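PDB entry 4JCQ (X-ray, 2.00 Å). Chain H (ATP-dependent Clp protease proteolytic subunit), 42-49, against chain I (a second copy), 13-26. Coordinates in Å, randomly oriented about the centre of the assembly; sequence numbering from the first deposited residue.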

ATOM      1  N   LEU H  42     -20.324   3.724 -13.381  1.00 28.44           N
ATOM      2  CA  LEU H  42     -21.484   3.939 -14.249  1.00 28.82           C
ATOM      3  C   LEU H  42     -22.042   2.635 -14.815  1.00 31.18           C
ATOM      4  O   LEU H  42     -23.260   2.458 -14.888  1.00 31.61           O
ATOM      5  CB  LEU H  42     -21.150   4.915 -15.385  1.00 27.91           C
ATOM      6  CG  LEU H  42     -20.895   6.386 -15.034  1.00 26.50           C
ATOM      7  CD1 LEU H  42     -20.489   7.164 -16.278  1.00 26.82           C
ATOM      8  CD2 LEU H  42     -22.106   7.033 -14.372  1.00 27.67           C
ATOM      9  N   LEU H  43     -21.148   1.728 -15.209  1.00 31.37           N
ATOM     10  CA  LEU H  43     -21.546   0.416 -15.722  1.00 33.83           C
ATOM     11  C   LEU H  43     -22.163  -0.457 -14.632  1.00 34.28           C
ATOM     12  O   LEU H  43     -23.123  -1.187 -14.885  1.00 33.14           O
ATOM     13  CB  LEU H  43     -20.359  -0.298 -16.379  1.00 33.27           C
ATOM     14  CG  LEU H  43     -19.872   0.243 -17.729  1.00 34.42           C
ATOM     15  CD1 LEU H  43     -18.477  -0.277 -18.046  1.00 33.25           C
ATOM     16  CD2 LEU H  43     -20.842  -0.091 -18.855  1.00 35.90           C
ATOM     17  N   LEU H  44     -21.610  -0.369 -13.424  1.00 34.04           N
ATOM     18  CA  LEU H  44     -22.125  -1.100 -12.270  1.00 36.61           C
ATOM     19  C   LEU H  44     -23.532  -0.621 -11.902  1.00 36.71           C
ATOM     20  O   LEU H  44     -24.429  -1.437 -11.689  1.00 38.19           O
ATOM     21  CB  LEU H  44     -21.157  -0.973 -11.081  1.00 37.14           C
ATOM     22  CG  LEU H  44     -21.310  -1.753  -9.764  1.00 40.54           C
ATOM     23  CD1 LEU H  44     -22.099  -0.957  -8.735  1.00 43.73           C
ATOM     24  CD2 LEU H  44     -21.890  -3.152  -9.947  1.00 40.92           C
ATOM     25  N   LEU H  45     -23.718   0.697 -11.847  1.00 34.15           N
ATOM     26  CA  LEU H  45     -25.020   1.289 -11.530  1.00 34.95           C
ATOM     27  C   LEU H  45     -26.073   0.990 -12.598  1.00 36.96           C
ATOM     28  O   LEU H  45     -27.243   0.763 -12.276  1.00 39.20           O
ATOM     29  CB  LEU H  45     -24.895   2.800 -11.301  1.00 33.07           C
ATOM     30  CG  LEU H  45     -24.186   3.270 -10.026  1.00 32.70           C
ATOM     31  CD1 LEU H  45     -23.876   4.757 -10.105  1.00 31.46           C
ATOM     32  CD2 LEU H  45     -24.995   2.954  -8.776  1.00 33.70           C
ATOM     33  N   GLU H  46     -25.648   0.984 -13.861  1.00 37.00           N
ATOM     34  CA  GLU H  46     -26.517   0.626 -14.981  1.00 39.26           C
ATOM     35  C   GLU H  46     -27.016  -0.816 -14.874  1.00 41.23           C
ATOM     36  O   GLU H  46     -28.191  -1.089 -15.126  1.00 42.47           O
ATOM     37  CB  GLU H  46     -25.796   0.836 -16.317  1.00 38.38           C
ATOM     38  CG  GLU H  46     -26.619   0.432 -17.533  1.00 40.41           C
ATOM     39  CD  GLU H  46     -25.856   0.517 -18.840  1.00 39.82           C
ATOM     40  OE1 GLU H  46     -24.649   0.190 -18.867  1.00 40.87           O
ATOM     41  OE2 GLU H  46     -26.479   0.900 -19.849  1.00 38.52           O
ATOM     42  N   SER H  47     -26.121  -1.728 -14.493  1.00 41.50           N
ATOM     43  CA  SER H  47     -26.458  -3.148 -14.375  1.00 44.65           C
ATOM     44  C   SER H  47     -27.440  -3.435 -13.236  1.00 46.04           C
ATOM     45  O   SER H  47     -28.171  -4.426 -13.278  1.00 47.86           O
ATOM     46  CB  SER H  47     -25.193  -3.993 -14.209  1.00 43.30           C
ATOM     47  OG  SER H  47     -24.599  -3.794 -12.938  1.00 42.86           O
ATOM     48  N   ILE H  48     -27.450  -2.568 -12.226  1.00 44.88           N
ATOM     49  CA  ILE H  48     -28.342  -2.721 -11.077  1.00 47.45           C
ATOM     50  C   ILE H  48     -29.780  -2.316 -11.423  1.00 48.63           C
ATOM     51  O   ILE H  48     -30.712  -3.094 -11.207  1.00 48.54           O
ATOM     52  CB  ILE H  48     -27.815  -1.962  -9.837  1.00 45.48           C
ATOM     53  CG1 ILE H  48     -26.520  -2.613  -9.337  1.00 43.81           C
ATOM     54  CG2 ILE H  48     -28.854  -1.944  -8.721  1.00 46.37           C
ATOM     55  CD1 ILE H  48     -25.712  -1.753  -8.391  1.00 44.98           C
ATOM     56  N   SER H  49     -29.952  -1.108 -11.962  1.00 46.97           N
ATOM     57  CA  SER H  49     -31.274  -0.616 -12.366  1.00 47.29           C
ATOM     58  C   SER H  49     -31.196   0.498 -13.410  1.00 45.88           C
ATOM     59  O   SER H  49     -30.112   0.997 -13.726  1.00 42.40           O
ATOM     60  CB  SER H  49     -32.074  -0.136 -11.147  1.00 48.13           C
ATOM     61  OG  SER H  49     -31.550   1.074 -10.631  1.00 46.33           O
TER
ATOM     62  N   ILE I  13     -20.560  -9.208  -3.708  1.00103.77           N
ATOM     63  CA  ILE I  13     -21.824  -8.812  -4.400  1.00104.90           C
ATOM     64  C   ILE I  13     -21.563  -7.694  -5.415  1.00108.80           C
ATOM     65  O   ILE I  13     -22.143  -7.688  -6.503  1.00106.87           O
ATOM     66  CB  ILE I  13     -22.920  -8.373  -3.399  1.00102.23           C
ATOM     67  CG1 ILE I  13     -22.969  -9.320  -2.192  1.00100.89           C
ATOM     68  CG2 ILE I  13     -24.282  -8.305  -4.084  1.00100.26           C
ATOM     69  CD1 ILE I  13     -23.631  -8.735  -0.960  1.00 98.70           C
ATOM     70  N   LEU I  14     -20.685  -6.759  -5.051  1.00112.23           N
ATOM     71  CA  LEU I  14     -20.361  -5.607  -5.898  1.00112.81           C
ATOM     72  C   LEU I  14     -19.474  -5.982  -7.087  1.00114.49           C
ATOM     73  O   LEU I  14     -19.777  -5.626  -8.229  1.00115.06           O
ATOM     74  CB  LEU I  14     -19.705  -4.493  -5.071  1.00111.70           C
ATOM     75  CG  LEU I  14     -20.540  -3.813  -3.978  1.00111.44           C
ATOM     76  CD1 LEU I  14     -19.634  -3.105  -2.981  1.00111.28           C
ATOM     77  CD2 LEU I  14     -21.556  -2.843  -4.566  1.00109.26           C
ATOM     78  N   THR I  15     -18.383  -6.696  -6.813  1.00116.41           N
ATOM     79  CA  THR I  15     -17.473  -7.171  -7.857  1.00113.27           C
ATOM     80  C   THR I  15     -18.090  -8.356  -8.603  1.00110.19           C
ATOM     81  O   THR I  15     -17.802  -8.577  -9.783  1.00101.91           O
ATOM     82  CB  THR I  15     -16.097  -7.572  -7.279  1.00111.56           C
ATOM     83  OG1 THR I  15     -15.706  -6.639  -6.264  1.00114.70           O
ATOM     84  CG2 THR I  15     -15.031  -7.597  -8.372  1.00106.39           C
ATOM     85  N   GLN I  16     -18.942  -9.106  -7.903  1.00112.41           N
ATOM     86  CA  GLN I  16     -19.668 -10.239  -8.476  1.00111.34           C
ATOM     87  C   GLN I  16     -20.645  -9.783  -9.564  1.00105.30           C
ATOM     88  O   GLN I  16     -20.781 -10.441 -10.598  1.00102.82           O
ATOM     89  CB  GLN I  16     -20.404 -11.011  -7.371  1.00116.54           C
ATOM     90  CG  GLN I  16     -20.940 -12.379  -7.778  1.00115.59           C
ATOM     91  CD  GLN I  16     -22.330 -12.325  -8.392  1.00115.03           C
ATOM     92  OE1 GLN I  16     -22.588 -12.946  -9.423  1.00112.48           O
ATOM     93  NE2 GLN I  16     -23.234 -11.582  -7.759  1.00115.57           N
ATOM     94  N   LYS I  17     -21.314  -8.657  -9.322  1.00 99.23           N
ATOM     95  CA  LYS I  17     -22.239  -8.075 -10.295  1.00 90.72           C
ATOM     96  C   LYS I  17     -21.489  -7.293 -11.378  1.00 81.27           C
ATOM     97  O   LYS I  17     -22.006  -7.095 -12.480  1.00 80.00           O
ATOM     98  CB  LYS I  17     -23.271  -7.185  -9.596  1.00 90.93           C
ATOM     99  CG  LYS I  17     -24.581  -7.044 -10.353  1.00 89.33           C
ATOM    100  CD  LYS I  17     -25.706  -6.592  -9.437  1.00 88.47           C
ATOM    101  CE  LYS I  17     -27.051  -6.694 -10.136  1.00 87.70           C
ATOM    102  NZ  LYS I  17     -28.181  -6.394  -9.212  1.00 86.87           N
ATOM    103  N   LEU I  18     -20.274  -6.855 -11.049  1.00 73.10           N
ATOM    104  CA  LEU I  18     -19.382  -6.211 -12.013  1.00 68.05           C
ATOM    105  C   LEU I  18     -18.874  -7.234 -13.032  1.00 63.73           C
ATOM    106  O   LEU I  18     -18.680  -6.911 -14.205  1.00 57.82           O
ATOM    107  CB  LEU I  18     -18.210  -5.537 -11.290  1.00 70.47           C
ATOM    108  CG  LEU I  18     -17.277  -4.597 -12.065  1.00 71.56           C
ATOM    109  CD1 LEU I  18     -17.998  -3.339 -12.531  1.00 71.86           C
ATOM    110  CD2 LEU I  18     -16.074  -4.231 -11.209  1.00 71.55           C
ATOM    111  N   ILE I  19     -18.668  -8.464 -12.567  1.00 62.54           N
ATOM    112  CA  ILE I  19     -18.292  -9.588 -13.426  1.00 58.46           C
ATOM    113  C   ILE I  19     -19.461 -10.046 -14.305  1.00 54.26           C
ATOM    114  O   ILE I  19     -19.252 -10.536 -15.419  1.00 51.68           O
ATOM    115  CB  ILE I  19     -17.680 -10.747 -12.591  1.00 60.85           C
ATOM    116  CG1 ILE I  19     -16.155 -10.766 -12.739  1.00 65.91           C
ATOM    117  CG2 ILE I  19     -18.241 -12.105 -12.992  1.00 58.24           C
ATOM    118  CD1 ILE I  19     -15.424  -9.719 -11.924  1.00 70.32           C
ATOM    119  N   ASP I  20     -20.684  -9.858 -13.808  1.00 54.48           N
ATOM    120  CA  ASP I  20     -21.903 -10.218 -14.539  1.00 57.76           C
ATOM    121  C   ASP I  20     -22.121  -9.390 -15.809  1.00 51.40           C
ATOM    122  O   ASP I  20     -22.806  -9.835 -16.733  1.00 54.42           O
ATOM    123  CB  ASP I  20     -23.132 -10.108 -13.630  1.00 66.25           C
ATOM    124  CG  ASP I  20     -23.194 -11.210 -12.583  1.00 75.19           C
ATOM    125  OD1 ASP I  20     -22.644 -12.307 -12.819  1.00 74.06           O
ATOM    126  OD2 ASP I  20     -23.804 -10.976 -11.518  1.00 79.51           O
ATOM    127  N   THR I  21     -21.541  -8.191 -15.847  1.00 46.16           N
ATOM    128  CA  THR I  21     -21.634  -7.318 -17.022  1.00 42.10           C
ATOM    129  C   THR I  21     -20.762  -7.821 -18.174  1.00 39.23           C
ATOM    130  O   THR I  21     -20.952  -7.415 -19.324  1.00 38.83           O
ATOM    131  CB  THR I  21     -21.242  -5.860 -16.696  1.00 41.25           C
ATOM    132  OG1 THR I  21     -19.858  -5.797 -16.330  1.00 41.00           O
ATOM    133  CG2 THR I  21     -22.092  -5.308 -15.561  1.00 44.23           C
ATOM    134  N   ARG I  22     -19.825  -8.716 -17.849  1.00 37.04           N
ATOM    135  CA  ARG I  22     -18.820  -9.248 -18.785  1.00 35.86           C
ATOM    136  C   ARG I  22     -18.158  -8.123 -19.588  1.00 34.34           C
ATOM    137  O   ARG I  22     -18.136  -8.139 -20.824  1.00 32.99           O
ATOM    138  CB  ARG I  22     -19.390 -10.354 -19.701  1.00 37.30           C
ATOM    139  CG  ARG I  22     -20.655 -11.031 -19.188  1.00 37.46           C
ATOM    140  CD  ARG I  22     -20.653 -12.556 -19.256  1.00 36.94           C
ATOM    141  NE  ARG I  22     -19.798 -13.151 -20.285  1.00 33.94           N
ATOM    142  CZ  ARG I  22     -18.869 -14.077 -20.039  1.00 33.65           C
ATOM    143  NH1 ARG I  22     -18.139 -14.573 -21.028  1.00 31.86           N
ATOM    144  NH2 ARG I  22     -18.671 -14.516 -18.801  1.00 31.69           N
ATOM    145  N   THR I  23     -17.635  -7.144 -18.854  1.00 32.46           N
ATOM    146  CA  THR I  23     -16.993  -5.970 -19.434  1.00 31.88           C
ATOM    147  C   THR I  23     -15.549  -5.867 -18.945  1.00 30.54           C
ATOM    148  O   THR I  23     -15.269  -6.062 -17.759  1.00 29.85           O
ATOM    149  CB  THR I  23     -17.767  -4.680 -19.084  1.00 33.88           C
ATOM    150  OG1 THR I  23     -19.115  -4.784 -19.559  1.00 37.02           O
ATOM    151  CG2 THR I  23     -17.120  -3.461 -19.722  1.00 32.76           C
ATOM    152  N   VAL I  24     -14.644  -5.573 -19.873  1.00 28.44           N
ATOM    153  CA  VAL I  24     -13.230  -5.372 -19.565  1.00 26.75           C
ATOM    154  C   VAL I  24     -12.815  -3.982 -20.042  1.00 26.21           C
ATOM    155  O   VAL I  24     -13.112  -3.593 -21.173  1.00 26.06           O
ATOM    156  CB  VAL I  24     -12.339  -6.451 -20.232  1.00 26.07           C
ATOM    157  CG1 VAL I  24     -10.864  -6.182 -19.975  1.00 26.17           C
ATOM    158  CG2 VAL I  24     -12.715  -7.840 -19.733  1.00 27.30           C
ATOM    159  N   LEU I  25     -12.139  -3.234 -19.174  1.00 25.33           N
ATOM    160  CA  LEU I  25     -11.643  -1.912 -19.537  1.00 24.52           C
ATOM    161  C   LEU I  25     -10.143  -1.957 -19.785  1.00 23.69           C
ATOM    162  O   LEU I  25      -9.376  -2.415 -18.936  1.00 25.03           O
ATOM    163  CB  LEU I  25     -11.977  -0.876 -18.455  1.00 25.69           C
ATOM    164  CG  LEU I  25     -13.432  -0.701 -18.003  1.00 27.41           C
ATOM    165  CD1 LEU I  25     -13.534   0.446 -17.012  1.00 28.87           C
ATOM    166  CD2 LEU I  25     -14.376  -0.465 -19.170  1.00 27.80           C
ATOM    167  N   ILE I  26      -9.739  -1.503 -20.968  1.00 22.29           N
ATOM    168  CA  ILE I  26      -8.326  -1.359 -21.306  1.00 22.42           C
ATOM    169  C   ILE I  26      -8.032   0.132 -21.479  1.00 22.22           C
ATOM    170  O   ILE I  26      -8.161   0.687 -22.577  1.00 22.52           O
ATOM    171  CB  ILE I  26      -7.941  -2.184 -22.559  1.00 22.53           C
ATOM    172  CG1 ILE I  26      -8.234  -3.676 -22.327  1.00 22.49           C
ATOM    173  CG2 ILE I  26      -6.474  -1.976 -22.918  1.00 23.59           C
ATOM    174  CD1 ILE I  26      -7.966  -4.574 -23.519  1.00 23.02           C
TER

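No hydrogen bond joins these two stretches; they are held by van der Waals packing, mostly of side chains, that buries 426 Å², counted over both sides. Leu44(H) (77 Å²), Lys17(I) (68 Å²) and Leu43(H) (64 Å²) are covered most, and both leucines are buried in the assembly. The helix of chain H crosses the weakly bonded helix of chain I at 85°, with axes 9.4 Å apart at closest approach, so the two helices meet over a short length.

Along chain I, the first to touch is Leu14(I). Its backbone O lies 3.7 Å from CD2 of Leu44(H), although that oxygen is already engaged within its own helix by the N of Leu18(I). Lys17(I) follows, directed toward chain H and extended, with all four chi angles t. Its aliphatic stem does the packing: CD approaches CG1 of Ile48(H) at 4.1 Å, and CE comes within 4.0 Å of O of Ser47(H). A long chain suits this margin, covering apolar surface with methylenes while carrying its charged NZ beyond them.

Leu18(I) sits where the backbones come closest, its CA 5.8 Å from CA of Leu44(H). Its CB points sideways, but leucine's branched apolar end reaches inward, bringing CD1 to 4.2 Å from CB of Leu44(H).

At Thr21(I), OG1 donates to O of Leu18(I) at 2.7 Å, leaving CG2 to meet CB of Ser47(H) at 3.6 Å. Ser47(H) mirrors this economy: its OG donates to O of Leu44(H), also at 2.7 Å. Each hydroxyl is thus satisfied within its own chain, and the small side chains permit close approach.

Arg22(I), with positive phi, leads into the strand, where alternation turns Thr23(I) and Leu25(I) toward chain H and Val24(I) away. Thr23(I) offers a methyl and Leu25(I) an apolar end to apolar Leu43(H), whose CD1 lies 3.8 Å from CG2 of Thr23(I) and 4.3 Å from CD2 of Leu25(I).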